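Local coordinates for Alpha/beta hydrolase (Streptomyces albidoflavus, PDB 6KSU), which probably releases and head-to-tail cyclises non-ribosomal peptides as a penicillin-binding-protein-like cyclase, making macrolactams by heterochiral coupling, at residues Y174-Y179 with A252-L257; R153-A158 with G178-G183. All blocks are in the same frame, centred on the assembly; numbering follows the deposited sequence.

Contact 1. Residues Y174-Y179 with A252-L257; sequences YSNTGY and AAAGGL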
# COMPACT_ATOMS: atom_id res chain seq x y z
N TYR A 174 4.19 8.75 1.17
CA TYR A 174 3.00 7.91 1.12
C TYR A 174 1.85 8.58 1.86
O TYR A 174 2.04 9.16 2.93
CB TYR A 174 3.32 6.55 1.73
CG TYR A 174 2.28 5.48 1.50
CD1 TYR A 174 2.50 4.46 0.56
CD2 TYR A 174 1.11 5.44 2.24
CE1 TYR A 174 1.57 3.44 0.36
CE2 TYR A 174 0.16 4.40 2.04
CZ TYR A 174 0.40 3.42 1.10
OH TYR A 174 -0.52 2.41 0.91
N SER A 175 0.65 8.49 1.29
CA SER A 175 -0.47 9.28 1.81
C SER A 175 -1.78 8.53 1.56
O SER A 175 -2.21 8.38 0.42
CB SER A 175 -0.50 10.67 1.15
OG SER A 175 -1.66 11.40 1.51
N ASN A 176 -2.39 8.02 2.64
CA ASN A 176 -3.74 7.50 2.54
C ASN A 176 -4.71 8.60 2.17
O ASN A 176 -5.66 8.39 1.40
CB ASN A 176 -4.14 6.86 3.88
CG ASN A 176 -3.39 5.58 4.17
OD1 ASN A 176 -3.33 4.69 3.32
ND2 ASN A 176 -2.78 5.49 5.34
N THR A 177 -4.50 9.79 2.73
CA THR A 177 -5.37 10.93 2.46
C THR A 177 -5.32 11.33 1.00
O THR A 177 -6.33 11.73 0.42
CB THR A 177 -4.94 12.09 3.35
OG1 THR A 177 -4.88 11.63 4.71
CG2 THR A 177 -5.91 13.26 3.24
N GLY A 178 -4.14 11.22 0.38
CA GLY A 178 -4.06 11.47 -1.04
C GLY A 178 -5.02 10.61 -1.83
O GLY A 178 -5.66 11.07 -2.79
N TYR A 179 -5.18 9.35 -1.42
CA TYR A 179 -6.08 8.50 -2.17
C TYR A 179 -7.53 8.75 -1.77
O TYR A 179 -8.42 8.62 -2.61
CB TYR A 179 -5.69 7.04 -2.01
CG TYR A 179 -4.77 6.60 -3.13
CD1 TYR A 179 -5.20 5.70 -4.11
CD2 TYR A 179 -3.47 7.11 -3.23
CE1 TYR A 179 -4.37 5.30 -5.13
CE2 TYR A 179 -2.62 6.71 -4.27
CZ TYR A 179 -3.09 5.80 -5.21
OH TYR A 179 -2.27 5.40 -6.23
N ALA A 252 -11.93 4.65 3.14
CA ALA A 252 -12.43 3.63 2.22
C ALA A 252 -11.68 3.60 0.89
O ALA A 252 -11.24 2.53 0.45
CB ALA A 252 -13.92 3.85 1.97
N ALA A 253 -11.56 4.75 0.21
CA ALA A 253 -10.89 4.76 -1.09
C ALA A 253 -9.40 4.45 -0.98
O ALA A 253 -8.75 4.18 -2.00
CB ALA A 253 -11.08 6.13 -1.79
N ALA A 254 -8.84 4.50 0.23
CA ALA A 254 -7.44 4.17 0.44
C ALA A 254 -7.23 2.76 1.01
O ALA A 254 -6.16 2.19 0.79
CB ALA A 254 -6.79 5.21 1.36
N GLY A 255 -8.21 2.18 1.70
CA GLY A 255 -7.98 0.88 2.32
C GLY A 255 -9.18 -0.00 2.63
O GLY A 255 -9.01 -1.06 3.26
N GLY A 256 -10.37 0.39 2.20
CA GLY A 256 -11.58 -0.27 2.67
C GLY A 256 -12.15 -1.41 1.85
O GLY A 256 -13.24 -1.88 2.18
N LEU A 257 -11.48 -1.86 0.79
CA LEU A 257 -11.96 -2.96 -0.03
C LEU A 257 -11.67 -4.32 0.61
O LEU A 257 -10.67 -4.51 1.31
CB LEU A 257 -11.33 -2.94 -1.42
CG LEU A 257 -12.24 -2.34 -2.47
CD1 LEU A 257 -11.46 -2.07 -3.74
CD2 LEU A 257 -13.44 -3.26 -2.70

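Contact 2. Residues R153-A158 with G178-G183; sequences RRFAAA and GYCLLG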
# COMPACT_ATOMS: atom_id res chain seq x y z
N ARG A 153 -17.19 14.76 -0.26
CA ARG A 153 -17.10 16.19 -0.56
C ARG A 153 -16.65 17.00 0.66
O ARG A 153 -15.67 17.75 0.58
CB ARG A 153 -18.43 16.72 -1.09
CG ARG A 153 -18.42 16.97 -2.59
CD ARG A 153 -19.75 17.50 -3.10
NE ARG A 153 -20.64 16.43 -3.55
CZ ARG A 153 -20.50 15.76 -4.70
NH1 ARG A 153 -19.49 16.03 -5.51
NH2 ARG A 153 -21.37 14.80 -5.02
N ARG A 154 -17.35 16.86 1.79
CA ARG A 154 -16.92 17.55 3.00
C ARG A 154 -15.47 17.21 3.35
O ARG A 154 -14.74 18.05 3.89
CB ARG A 154 -17.82 17.18 4.18
CG ARG A 154 -19.32 17.38 4.00
CD ARG A 154 -20.13 16.36 4.88
NE ARG A 154 -20.27 15.01 4.31
CZ ARG A 154 -20.56 13.89 5.00
NH1 ARG A 154 -20.71 13.94 6.32
NH2 ARG A 154 -20.68 12.72 4.38
N PHE A 155 -15.04 15.98 3.05
CA PHE A 155 -13.69 15.55 3.41
C PHE A 155 -12.67 16.31 2.60
O PHE A 155 -11.60 16.66 3.11
CB PHE A 155 -13.55 14.05 3.18
CG PHE A 155 -12.14 13.54 3.32
CD1 PHE A 155 -11.68 13.04 4.54
CD2 PHE A 155 -11.28 13.52 2.23
CE1 PHE A 155 -10.38 12.55 4.68
CE2 PHE A 155 -9.99 13.04 2.36
CZ PHE A 155 -9.53 12.56 3.59
N ALA A 156 -12.96 16.52 1.32
CA ALA A 156 -12.11 17.32 0.45
C ALA A 156 -11.80 18.67 1.08
O ALA A 156 -10.64 19.11 1.10
CB ALA A 156 -12.80 17.51 -0.89
N ALA A 157 -12.83 19.36 1.58
CA ALA A 157 -12.61 20.65 2.23
C ALA A 157 -11.65 20.52 3.39
O ALA A 157 -10.68 21.29 3.49
CB ALA A 157 -13.95 21.23 2.70
N ALA A 158 -11.87 19.54 4.27
CA ALA A 158 -11.06 19.39 5.48
C ALA A 158 -9.59 19.22 5.15
O ALA A 158 -8.73 19.68 5.91
CB ALA A 158 -11.55 18.21 6.31
N GLY A 178 -4.14 11.22 0.38
CA GLY A 178 -4.06 11.47 -1.04
C GLY A 178 -5.02 10.61 -1.83
O GLY A 178 -5.66 11.07 -2.79
N TYR A 179 -5.18 9.35 -1.42
CA TYR A 179 -6.08 8.50 -2.17
C TYR A 179 -7.53 8.75 -1.77
O TYR A 179 -8.42 8.62 -2.61
CB TYR A 179 -5.69 7.04 -2.01
CG TYR A 179 -4.77 6.60 -3.13
CD1 TYR A 179 -5.20 5.70 -4.11
CD2 TYR A 179 -3.47 7.11 -3.23
CE1 TYR A 179 -4.37 5.30 -5.13
CE2 TYR A 179 -2.62 6.71 -4.27
CZ TYR A 179 -3.09 5.80 -5.21
OH TYR A 179 -2.27 5.40 -6.23
N CYS A 180 -7.77 9.17 -0.53
CA CYS A 180 -9.13 9.57 -0.17
C CYS A 180 -9.57 10.77 -1.00
O CYS A 180 -10.74 10.88 -1.37
CB CYS A 180 -9.20 9.86 1.32
SG CYS A 180 -8.79 8.40 2.33
N LEU A 181 -8.63 11.66 -1.33
CA LEU A 181 -8.94 12.73 -2.27
C LEU A 181 -9.22 12.19 -3.66
O LEU A 181 -10.02 12.76 -4.41
CB LEU A 181 -7.79 13.74 -2.34
CG LEU A 181 -7.65 14.70 -1.17
CD1 LEU A 181 -6.32 15.45 -1.26
CD2 LEU A 181 -8.83 15.66 -1.15
N LEU A 182 -8.58 11.08 -4.04
CA LEU A 182 -8.92 10.47 -5.31
C LEU A 182 -10.37 9.98 -5.32
O LEU A 182 -11.02 9.99 -6.37
CB LEU A 182 -7.93 9.34 -5.62
CG LEU A 182 -6.56 9.81 -6.13
CD1 LEU A 182 -5.53 8.68 -6.17
CD2 LEU A 182 -6.71 10.45 -7.53
N GLY A 183 -10.89 9.58 -4.16
CA GLY A 183 -12.30 9.26 -4.06
C GLY A 183 -13.18 10.47 -4.34
O GLY A 183 -14.21 10.37 -5.02

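Contact 1. Residues Y174-Y179 with A252-L257
Asn176 and Tyr179, one turn apart at the start of helix 176-189, take the methyl of Ala254 between them. Tyr174 does not touch 252-257; it belongs with Ser83 and Lys86 to what looks like the SxxK and YxN signature of serine β-lactamases and penicillin-binding proteins. Ser175 is the N-cap, its OG accepting from Gly178 N at 2.7 Å. Asn176 meets Ala254 through three atoms: its backbone O lies 3.4 Å from Ala254 CB, and its CB and OD1 are each 4.0 Å from that methyl. With CG anti to the carbonyl carbon (chi1 -70°), the amide turns OD1 rather than ND2 to the Ala254 side, where it also accepts from Lys86 NZ. Tyr179 meets Ala254 through CB alone, CB to CB 4.0 Å, while its ring leads away to bond through OH to Leu132 O; the O of Ala253 stands at the ring's edge, near its plane. Ala253 CB rests 3.7 Å from Tyr179 O. No hydrogen bond links the segments, yet Ala254 O also accepts from Lys86 NZ. A methyl set against a carbonyl and a CB brings the chains together; two oxygens hold the amine, consistent with a positioned active-site lysine.

Contact 2. Residues R153-A158 with G178-G183
Phe155 reaches from helix 153-160 to Cys180 on helix 176-189, and this is the tight part of the contact. Phe155 leads with CE2, 3.4 Å from Cys180 CB, and CZ, 3.5 Å from the same carbon, so the cysteine methylene meets one end of the ring obliquely. CG stands anti to the backbone N (chi1 171°), which carries the ring out from its own helix into the neighbour. The Cys180 sulfur makes a looser sulfur-aromatic contact, with SG 5.2 Å from the centre of the Phe155 ring and 42° off its normal. Leu181 N also lies obliquely to the ring, 4.2 Å from Phe155 CE2.

Packing is thinner beside it. Leu181 brings its CD2 branch to 4.0 Å from Ala156 CA, and the Ala156 methyl is farther still, CB to CD2 4.4 Å. Ala156 is partly exposed, and on the solvent side Arg153 reaches along the surface to a salt bridge with Glu187, farther down helix 176-189. No hydrogen bond joins the two segments.

The axes of segments 153-158 and 178-183 approach to 9.4 Å and run roughly antiparallel, at 139°. Helix 153-160 covers one flank of helix 176-189. Helix 128-132 packs against Leu181 and Leu182, helix 85-98 against Tyr179 and Leu182, and helix 252-255 touches Cys180 through Ala254, so four helices touch helix 176-189.

In the fold
Both contacts are buried, and both use helix 176-189, sharing Gly178 and Tyr179; contact 1 lies about 9 Å from the chain centre and contact 2 about 18 Å, centre to centre. Contact 1 joins the helix start to 252-255 beside the putative catalytic residues, so small methyls mix with polar groups committed to a lysine. Contact 2 faces outward to helix 153-160 and relies on an aromatic ring, a cysteine and a leucine. The two touch directly: Thr177 CG2 is 3.7 Å from Phe155 CZ, and Ala254 CB 3.9 Å from Cys180 SG. The shared helix thus connects the inferred active-site region to an outer helical layer of the β-lactamase-like fold.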